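Local coordinates for ketosynthase (Streptomyces sp. MSC090213JE08, PDB 6KXF), which probably catalyses decarboxylative condensation of a fatty acyl chain with malonyl-ACP to give 3-oxoacyl-ACP, holo-ACP and carbon dioxide, at residues T167-A172 against S392-G397; Q227-G232 against H336-A341. All coordinates share one frame; numbering follows the deposited sequence.

Contact 1 of 2, residues T167-A172 against S392-G397; sequences TTACAA and SSAFAG. With DYF ([(3~{R})-2,2-dimethyl-4-[[3-[2-[[(~{E})-oct-2-enoyl]amino]ethylamino]-3-oxidanylidene-propyl]amino]-3-oxidanyl-4-oxidanylidene-butyl] dihydrogen phosphate), chain D.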
ATOM      1  N   THR A 167      -1.704  -0.808   1.056  1.00 34.09           N
ATOM      2  CA  THR A 167      -0.735  -0.902   0.004  1.00 36.36           C
ATOM      3  C   THR A 167       0.604  -0.348   0.506  1.00 37.55           C
ATOM      4  O   THR A 167       1.169   0.607  -0.082  1.00 39.12           O
ATOM      5  CB  THR A 167      -1.236  -0.217  -1.279  1.00 38.68           C
ATOM      6  OG1 THR A 167      -1.380   1.189  -1.098  1.00 39.06           O
ATOM      7  CG2 THR A 167      -2.576  -0.749  -1.734  1.00 37.49           C
ATOM      8  N   THR A 168       1.088  -0.937   1.611  1.00 35.55           N
ATOM      9  CA  THR A 168       2.431  -0.645   2.177  1.00 37.03           C
ATOM     10  C   THR A 168       3.379  -1.807   1.862  1.00 38.19           C
ATOM     11  O   THR A 168       4.290  -2.094   2.623  1.00 38.14           O
ATOM     12  CB  THR A 168       2.368  -0.379   3.676  1.00 38.10           C
ATOM     13  OG1 THR A 168       1.804  -1.515   4.348  1.00 37.23           O
ATOM     14  CG2 THR A 168       1.573   0.862   4.008  1.00 39.04           C
ATOM     15  N   ALA A 169       3.132  -2.456   0.714  1.00 42.10           N
ATOM     16  CA  ALA A 169       4.045  -3.342   0.029  1.00 40.42           C
ATOM     17  C   ALA A 169       4.496  -4.456   0.985  1.00 41.46           C
ATOM     18  O   ALA A 169       3.679  -5.190   1.516  1.00 38.63           O
ATOM     19  CB  ALA A 169       5.177  -2.519  -0.548  1.00 42.44           C
ATOM     20  N   CYS A 170       5.800  -4.580   1.237  1.00 40.93           N
ATOM     21  CA  CYS A 170       6.329  -5.751   1.857  1.00 36.47           C
ATOM     22  C   CYS A 170       6.083  -5.757   3.374  1.00 41.03           C
ATOM     23  O   CYS A 170       6.354  -6.731   3.986  1.00 40.35           O
ATOM     24  CB  CYS A 170       7.804  -5.874   1.477  1.00 38.74           C
ATOM     25  SG  CYS A 170       7.925  -6.250  -0.287  1.00 44.43           S
ATOM     26  N   ALA A 171       5.526  -4.680   3.948  1.00 34.76           N
ATOM     27  CA  ALA A 171       5.075  -4.634   5.314  1.00 36.49           C
ATOM     28  C   ALA A 171       3.553  -4.769   5.441  1.00 35.28           C
ATOM     29  O   ALA A 171       3.054  -4.759   6.553  1.00 36.48           O
ATOM     30  CB  ALA A 171       5.517  -3.345   5.983  1.00 37.58           C
ATOM     31  N   ALA A 172       2.812  -4.917   4.345  1.00 36.35           N
ATOM     32  CA  ALA A 172       1.364  -4.706   4.403  1.00 35.91           C
ATOM     33  C   ALA A 172       0.609  -5.684   5.321  1.00 37.02           C
ATOM     34  O   ALA A 172      -0.319  -5.254   5.990  1.00 35.30           O
ATOM     35  CB  ALA A 172       0.816  -4.745   3.012  1.00 36.01           C
ATOM     36  N   SER A 392       8.415  -6.681   9.977  1.00 32.81           N
ATOM     37  CA  SER A 392       8.240  -6.456   8.548  1.00 37.77           C
ATOM     38  C   SER A 392       8.761  -5.070   8.221  1.00 36.38           C
ATOM     39  O   SER A 392       8.757  -4.179   9.082  1.00 37.59           O
ATOM     40  CB  SER A 392       6.805  -6.609   8.086  1.00 39.85           C
ATOM     41  OG  SER A 392       5.957  -5.570   8.612  1.00 40.35           O
ATOM     42  N   SER A 393       9.201  -4.906   6.977  1.00 38.93           N
ATOM     43  CA  SER A 393       9.557  -3.597   6.496  1.00 40.02           C
ATOM     44  C   SER A 393       9.464  -3.588   4.969  1.00 42.08           C
ATOM     45  O   SER A 393       9.273  -4.628   4.316  1.00 40.95           O
ATOM     46  CB  SER A 393      10.911  -3.145   7.029  1.00 44.96           C
ATOM     47  OG  SER A 393      11.950  -3.611   6.204  1.00 47.48           O
ATOM     48  N   ALA A 394       9.503  -2.390   4.405  1.00 37.96           N
ATOM     49  CA  ALA A 394       9.247  -2.218   2.989  1.00 39.01           C
ATOM     50  C   ALA A 394      10.049  -1.031   2.429  1.00 39.73           C
ATOM     51  O   ALA A 394      10.624  -0.268   3.195  1.00 39.49           O
ATOM     52  CB  ALA A 394       7.767  -2.000   2.816  1.00 38.22           C
ATOM     53  N   PHE A 395      10.048  -0.886   1.092  1.00 40.64           N
ATOM     54  CA  PHE A 395      10.458   0.349   0.470  1.00 44.35           C
ATOM     55  C   PHE A 395       9.639   1.499   1.061  1.00 44.84           C
ATOM     56  O   PHE A 395       8.637   1.264   1.779  1.00 40.36           O
ATOM     57  CB  PHE A 395      10.312   0.268  -1.051  1.00 47.29           C
ATOM     58  CG  PHE A 395      11.229  -0.716  -1.738  1.00 46.77           C
ATOM     59  CD1 PHE A 395      12.285  -1.326  -1.067  1.00 50.44           C
ATOM     60  CD2 PHE A 395      11.050  -1.019  -3.078  1.00 49.96           C
ATOM     61  CE1 PHE A 395      13.104  -2.239  -1.707  1.00 48.91           C
ATOM     62  CE2 PHE A 395      11.904  -1.896  -3.730  1.00 53.20           C
ATOM     63  CZ  PHE A 395      12.934  -2.501  -3.045  1.00 52.54           C
ATOM     64  N   ALA A 396      10.116   2.734   0.835  1.00 44.12           N
ATOM     65  CA  ALA A 396       9.462   3.983   1.366  1.00 41.47           C
ATOM     66  C   ALA A 396       9.635   4.092   2.900  1.00 43.42           C
ATOM     67  O   ALA A 396       8.943   4.859   3.575  1.00 44.30           O
ATOM     68  CB  ALA A 396       8.007   4.006   0.949  1.00 45.72           C
ATOM     69  N   GLY A 397      10.557   3.298   3.464  1.00 45.05           N
ATOM     70  CA  GLY A 397      10.915   3.356   4.867  1.00 42.13           C
ATOM     71  C   GLY A 397       9.807   2.911   5.807  1.00 42.08           C
ATOM     72  O   GLY A 397       9.839   3.280   6.970  1.00 41.41           O
TER
HETATM   73  C29 DYF D 101       8.618  -3.901  -4.600  1.00 62.19           C
HETATM   74  C26 DYF D 101       9.506  -5.531  -1.132  1.00 49.47           C
HETATM   75  C25 DYF D 101      10.740  -5.290  -0.665  1.00 50.17           C
HETATM   76  O13 DYF D 101      18.667  -4.245  -1.283  1.00 52.01           O
HETATM   77  C21 DYF D 101      12.367  -3.945   2.276  1.00 47.82           C
HETATM   78  C17 DYF D 101      15.570  -5.403   1.329  1.00 50.37           C
HETATM   79  O11 DYF D 101      18.818  -0.703  -1.486  1.00 52.97           O
HETATM   80  N22 DYF D 101      11.533  -4.948   1.925  1.00 51.53           N
HETATM   81  C10 DYF D 101      19.321  -1.983  -1.820  1.00 55.28           C
HETATM   82  N19 DYF D 101      14.695  -4.554   2.078  1.00 45.96           N
HETATM   83  C30 DYF D 101       7.436  -2.943  -4.884  1.00 70.71           C
HETATM   84  C31 DYF D 101       7.158  -2.611  -6.356  1.00 75.12           C
HETATM   85  N14 DYF D 101      17.096  -2.666  -0.813  1.00 59.45           N
HETATM   86  C28 DYF D 101       8.865  -3.982  -3.086  1.00 58.76           C
HETATM   87  C27 DYF D 101       9.099  -5.398  -2.608  1.00 49.90           C
HETATM   88  C23 DYF D 101      11.004  -5.591   0.830  1.00 48.93           C
HETATM   89  C20 DYF D 101      13.493  -4.933   2.783  1.00 47.48           C
HETATM   90  C16 DYF D 101      16.681  -4.556   0.736  1.00 51.33           C
HETATM   91  C15 DYF D 101      16.140  -3.649  -0.345  1.00 53.74           C
HETATM   92  C12 DYF D 101      18.382  -3.085  -1.301  1.00 54.65           C
HETATM   93  C01 DYF D 101      18.096  -1.816  -4.060  1.00 51.70           C
HETATM   94  C02 DYF D 101      19.472  -1.941  -3.365  1.00 54.66           C
HETATM   95  C03 DYF D 101      20.212  -3.170  -3.929  1.00 51.08           C
HETATM   96  C04 DYF D 101      20.332  -0.689  -3.681  1.00 59.37           C
HETATM   97  O05 DYF D 101      21.601  -0.843  -3.083  1.00 62.12           O
HETATM   98  P06 DYF D 101      22.152   0.105  -1.843  1.00 71.75           P
HETATM   99  O07 DYF D 101      23.109   1.126  -2.438  1.00 82.43           O
HETATM  100  O08 DYF D 101      22.949  -0.824  -0.943  1.00 68.21           O
HETATM  101  O09 DYF D 101      21.092   0.993  -1.224  1.00 68.12           O
HETATM  102  O18 DYF D 101      15.467  -6.596   1.162  1.00 46.70           O
HETATM  103  O24 DYF D 101      10.600  -6.558   1.440  1.00 41.51           O
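The phenyl ring of F395 lies beside the bound phosphopantetheine oct-2-enoyl amide (DYF) that is bonded to C170, and so meets the cysteine turn through the ligand. The arrangement belongs to the thiolase fold, whose nucleophilic cysteine sits in this turn. One ring face carries ligand carbons C25 and C28; C25 stands 4.0 Å above the plane, offset toward the rim. At the ring edge, in plane, ligand C15 comes 3.6 Å from F395 CE1. A flat, apolar residue suits this wall along the ligand. F395 probably corresponds to the gatekeeper phenylalanine of KAS II-type enzymes, and may play a similar part.

The loop after strand 161-166 turns sharply at A169, which has positive phi, and delivers C170 just before helix 172-185, making the nucleophilic elbow of ketosynthases. A171 N and A172 N bond back to T168 O and A169 O, tightening the turn. Against it runs the end of strand 387-393. The methyl of A394 points into the turn, 3.5 Å from T168 O and 3.6 Å from C170 N, with the CB atoms of A169, C170 and A171 around it. A small side chain suits this place because the backbone of the turn (T168 O, C170 N, A171 N) closes in on the methyl from that one side. C170 CB also rests 3.4 Å from S393 O. A171 CB lies 3.5 Å from S392 OG, whose main bond goes to A400 O. On the far side of the turn, T167 packs on I120 of a neighbouring subunit.

C170 has SG anti to its carbonyl carbon (chi1 -68°), which places the sulfur toward the ligand rather than the strand, and C170 SG is covalently bonded to ligand C26 at 1.9 Å.

Contact 2 of 2, residues Q227-G232 against H336-A341; sequences QGILTG and HSMGAA. With DYF ([(3~{R})-2,2-dimethyl-4-[[3-[2-[[(~{E})-oct-2-enoyl]amino]ethylamino]-3-oxidanylidene-propyl]amino]-3-oxidanyl-4-oxidanylidene-butyl] dihydrogen phosphate), chain D.
H336 begins the second segment and is gripped at both ends of its backbone. Its N donates to L230 O at 2.9 Å in a nearly straight bond (164°), while H336 O accepts from G232 N at 2.7 Å, the donor standing well above the carbonyl plane. The two bonds form a single beta bridge between T231 and H336. The imidazole, with CG anti to the backbone N (chi1 -165°), reaches the bound phosphopantetheine oct-2-enoyl amide (DYF) edge-on: H336 NE2 donates to ligand O24 at 2.7 Å, close to linear (175°). Its ND1 accepts M338 N at 3.0 Å; M338 N, tilted from the ring plane, and the ligand bond at NE2 together help fix the ring's rotation.

S337 turns its side chain away, yet its CA lies 3.6 Å from G232 C; glycine suits that place because a CB would crowd H336 O.

M338, at positive phi, bends at chi2 and swings back over the imidazole. M338 SD stands 4.0 Å above one face, offset toward the rim, and its CE touches T231 CG2 at 4.0 Å and the end of I229, a flexible apolar chain filling the space between them. G339 N then bonds to D198, and A341 opens helix 341-355.

A histidine held this way, with NE2 directed at the carbonyl oxygen of the bound ligand, is characteristic of the Cys-His-His active site of KAS I/II ketosynthases, here probably C170, H301 and H336.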
ATOM      1  N   GLN A 227      22.623 -14.279  -1.458  1.00 41.26           N
ATOM      2  CA  GLN A 227      22.554 -13.591  -2.750  1.00 46.49           C
ATOM      3  C   GLN A 227      21.152 -13.067  -3.095  1.00 45.81           C
ATOM      4  O   GLN A 227      20.903 -12.785  -4.265  1.00 47.81           O
ATOM      5  CB  GLN A 227      22.922 -14.571  -3.865  1.00 49.79           C
ATOM      6  CG  GLN A 227      24.210 -15.330  -3.584  1.00 51.26           C
ATOM      7  CD  GLN A 227      25.402 -14.455  -3.862  1.00 63.16           C
ATOM      8  OE1 GLN A 227      25.399 -13.648  -4.788  1.00 68.61           O
ATOM      9  NE2 GLN A 227      26.434 -14.604  -3.051  1.00 69.13           N
ATOM     10  N   GLY A 228      20.250 -12.971  -2.114  1.00 45.08           N
ATOM     11  CA  GLY A 228      18.922 -12.348  -2.320  1.00 44.69           C
ATOM     12  C   GLY A 228      17.767 -13.342  -2.231  1.00 43.48           C
ATOM     13  O   GLY A 228      17.919 -14.465  -1.709  1.00 39.69           O
ATOM     14  N   ILE A 229      16.620 -12.914  -2.791  1.00 40.17           N
ATOM     15  CA  ILE A 229      15.270 -13.497  -2.604  1.00 39.73           C
ATOM     16  C   ILE A 229      14.943 -14.470  -3.741  1.00 42.89           C
ATOM     17  O   ILE A 229      15.554 -14.453  -4.826  1.00 39.17           O
ATOM     18  CB  ILE A 229      14.192 -12.383  -2.572  1.00 39.57           C
ATOM     19  CG1 ILE A 229      13.828 -11.886  -3.981  1.00 48.32           C
ATOM     20  CG2 ILE A 229      14.632 -11.231  -1.704  1.00 45.49           C
ATOM     21  CD1 ILE A 229      12.520 -11.114  -4.081  1.00 47.77           C
ATOM     22  N   LEU A 230      13.882 -15.254  -3.523  1.00 38.77           N
ATOM     23  CA  LEU A 230      13.072 -15.760  -4.607  1.00 38.98           C
ATOM     24  C   LEU A 230      11.730 -15.067  -4.425  1.00 40.03           C
ATOM     25  O   LEU A 230      11.394 -14.754  -3.293  1.00 36.13           O
ATOM     26  CB  LEU A 230      12.886 -17.275  -4.534  1.00 40.19           C
ATOM     27  CG  LEU A 230      14.121 -18.125  -4.780  1.00 40.11           C
ATOM     28  CD1 LEU A 230      13.883 -19.543  -4.322  1.00 44.41           C
ATOM     29  CD2 LEU A 230      14.528 -18.100  -6.238  1.00 42.34           C
ATOM     30  N   THR A 231      11.040 -14.777  -5.523  1.00 35.43           N
ATOM     31  CA  THR A 231       9.695 -14.218  -5.455  1.00 35.95           C
ATOM     32  C   THR A 231       8.714 -15.323  -5.045  1.00 36.11           C
ATOM     33  O   THR A 231       8.885 -16.502  -5.376  1.00 38.54           O
ATOM     34  CB  THR A 231       9.292 -13.537  -6.768  1.00 38.38           C
ATOM     35  OG1 THR A 231       9.202 -14.513  -7.803  1.00 42.52           O
ATOM     36  CG2 THR A 231      10.232 -12.422  -7.168  1.00 38.31           C
ATOM     37  N   GLY A 232       7.707 -14.928  -4.267  1.00 37.15           N
ATOM     38  CA  GLY A 232       6.703 -15.802  -3.774  1.00 37.69           C
ATOM     39  C   GLY A 232       5.320 -15.189  -3.934  1.00 36.54           C
ATOM     40  O   GLY A 232       5.160 -14.140  -4.521  1.00 41.35           O
ATOM     41  N   HIS A 336       9.845 -14.755  -0.883  1.00 37.72           N
ATOM     42  CA  HIS A 336       9.263 -13.463  -0.490  1.00 37.58           C
ATOM     43  C   HIS A 336       7.858 -13.353  -1.090  1.00 37.63           C
ATOM     44  O   HIS A 336       7.699 -13.074  -2.270  1.00 37.39           O
ATOM     45  CB  HIS A 336      10.182 -12.300  -0.887  1.00 40.63           C
ATOM     46  CG  HIS A 336       9.860 -10.994  -0.230  1.00 39.01           C
ATOM     47  ND1 HIS A 336       8.626 -10.709   0.286  1.00 39.12           N
ATOM     48  CD2 HIS A 336      10.592  -9.874  -0.074  1.00 38.68           C
ATOM     49  CE1 HIS A 336       8.621  -9.502   0.811  1.00 39.34           C
ATOM     50  NE2 HIS A 336       9.828  -8.954   0.587  1.00 37.58           N
ATOM     51  N   SER A 337       6.837 -13.592  -0.268  1.00 34.51           N
ATOM     52  CA  SER A 337       5.435 -13.487  -0.730  1.00 37.14           C
ATOM     53  C   SER A 337       4.882 -12.047  -0.649  1.00 35.69           C
ATOM     54  O   SER A 337       3.704 -11.816  -0.729  1.00 35.59           O
ATOM     55  CB  SER A 337       4.565 -14.472   0.007  1.00 39.74           C
ATOM     56  OG  SER A 337       4.659 -14.321   1.400  1.00 41.09           O
ATOM     57  N   MET A 338       5.764 -11.052  -0.563  1.00 37.69           N
ATOM     58  CA  MET A 338       5.411  -9.663  -0.832  1.00 37.55           C
ATOM     59  C   MET A 338       4.416  -9.176   0.250  1.00 37.43           C
ATOM     60  O   MET A 338       4.751  -9.223   1.441  1.00 35.64           O
ATOM     61  CB  MET A 338       4.849  -9.556  -2.260  1.00 38.57           C
ATOM     62  CG  MET A 338       5.840 -10.073  -3.316  1.00 38.82           C
ATOM     63  SD  MET A 338       7.486  -9.203  -3.179  1.00 44.03           S
ATOM     64  CE  MET A 338       8.405 -10.305  -4.255  1.00 44.07           C
ATOM     65  N   GLY A 339       3.205  -8.742  -0.131  1.00 37.66           N
ATOM     66  CA  GLY A 339       2.182  -8.289   0.835  1.00 34.80           C
ATOM     67  C   GLY A 339       1.720  -9.417   1.763  1.00 38.68           C
ATOM     68  O   GLY A 339       1.363  -9.160   2.921  1.00 42.74           O
ATOM     69  N   ALA A 340       1.713 -10.670   1.265  1.00 33.76           N
ATOM     70  CA  ALA A 340       1.314 -11.803   2.052  1.00 34.41           C
ATOM     71  C   ALA A 340       2.402 -12.197   3.070  1.00 32.59           C
ATOM     72  O   ALA A 340       2.089 -12.899   4.000  1.00 33.38           O
ATOM     73  CB  ALA A 340       0.983 -12.965   1.151  1.00 35.01           C
ATOM     74  N   ALA A 341       3.655 -11.728   2.924  1.00 36.42           N
ATOM     75  CA  ALA A 341       4.804 -12.315   3.672  1.00 33.75           C
ATOM     76  C   ALA A 341       4.608 -12.149   5.177  1.00 33.68           C
ATOM     77  O   ALA A 341       4.794 -13.093   5.921  1.00 34.37           O
ATOM     78  CB  ALA A 341       6.126 -11.721   3.266  1.00 39.31           C
TER
HETATM   79  C29 DYF D 101       8.618  -3.901  -4.600  1.00 62.19           C
HETATM   80  C26 DYF D 101       9.506  -5.531  -1.132  1.00 49.47           C
HETATM   81  C25 DYF D 101      10.740  -5.290  -0.665  1.00 50.17           C
HETATM   82  O13 DYF D 101      18.667  -4.245  -1.283  1.00 52.01           O
HETATM   83  C21 DYF D 101      12.367  -3.945   2.276  1.00 47.82           C
HETATM   84  C17 DYF D 101      15.570  -5.403   1.329  1.00 50.37           C
HETATM   85  O11 DYF D 101      18.818  -0.703  -1.486  1.00 52.97           O
HETATM   86  N22 DYF D 101      11.533  -4.948   1.925  1.00 51.53           N
HETATM   87  C10 DYF D 101      19.321  -1.983  -1.820  1.00 55.28           C
HETATM   88  N19 DYF D 101      14.695  -4.554   2.078  1.00 45.96           N
HETATM   89  C30 DYF D 101       7.436  -2.943  -4.884  1.00 70.71           C
HETATM   90  C31 DYF D 101       7.158  -2.611  -6.356  1.00 75.12           C
HETATM   91  N14 DYF D 101      17.096  -2.666  -0.813  1.00 59.45           N
HETATM   92  C28 DYF D 101       8.865  -3.982  -3.086  1.00 58.76           C
HETATM   93  C27 DYF D 101       9.099  -5.398  -2.608  1.00 49.90           C
HETATM   94  C23 DYF D 101      11.004  -5.591   0.830  1.00 48.93           C
HETATM   95  C20 DYF D 101      13.493  -4.933   2.783  1.00 47.48           C
HETATM   96  C16 DYF D 101      16.681  -4.556   0.736  1.00 51.33           C
HETATM   97  C15 DYF D 101      16.140  -3.649  -0.345  1.00 53.74           C
HETATM   98  C12 DYF D 101      18.382  -3.085  -1.301  1.00 54.65           C
HETATM   99  C01 DYF D 101      18.096  -1.816  -4.060  1.00 51.70           C
HETATM  100  C02 DYF D 101      19.472  -1.941  -3.365  1.00 54.66           C
HETATM  101  C03 DYF D 101      20.212  -3.170  -3.929  1.00 51.08           C
HETATM  102  C04 DYF D 101      20.332  -0.689  -3.681  1.00 59.37           C
HETATM  103  O05 DYF D 101      21.601  -0.843  -3.083  1.00 62.12           O
HETATM  104  P06 DYF D 101      22.152   0.105  -1.843  1.00 71.75           P
HETATM  105  O07 DYF D 101      23.109   1.126  -2.438  1.00 82.43           O
HETATM  106  O08 DYF D 101      22.949  -0.824  -0.943  1.00 68.21           O
HETATM  107  O09 DYF D 101      21.092   0.993  -1.224  1.00 68.12           O
HETATM  108  O18 DYF D 101      15.467  -6.596   1.162  1.00 46.70           O
HETATM  109  O24 DYF D 101      10.600  -6.558   1.440  1.00 41.51           O

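Overall arrangement
The two contacts lie about 12 Å apart, centre to centre, in the buried interior, each 10 to 11 Å from the centre of the chain, and contact 2 is nested inside the loop closed by contact 1. Their segments come in the order 167-172, 227-232, 336-341, 392-397. The first and last follow or end strands 161-166 and 387-393 of the large mixed sheet, while the other two lie in loops leading to strand 234-242 and helix 341-355. They meet where C170 SG packs 3.4 Å from H336 NE2, and both touch the bound phosphopantetheine oct-2-enoyl amide (DYF). Distant parts of the sequence thus converge on one acyl-binding pocket, consistent with a thiolase-fold condensing enzyme.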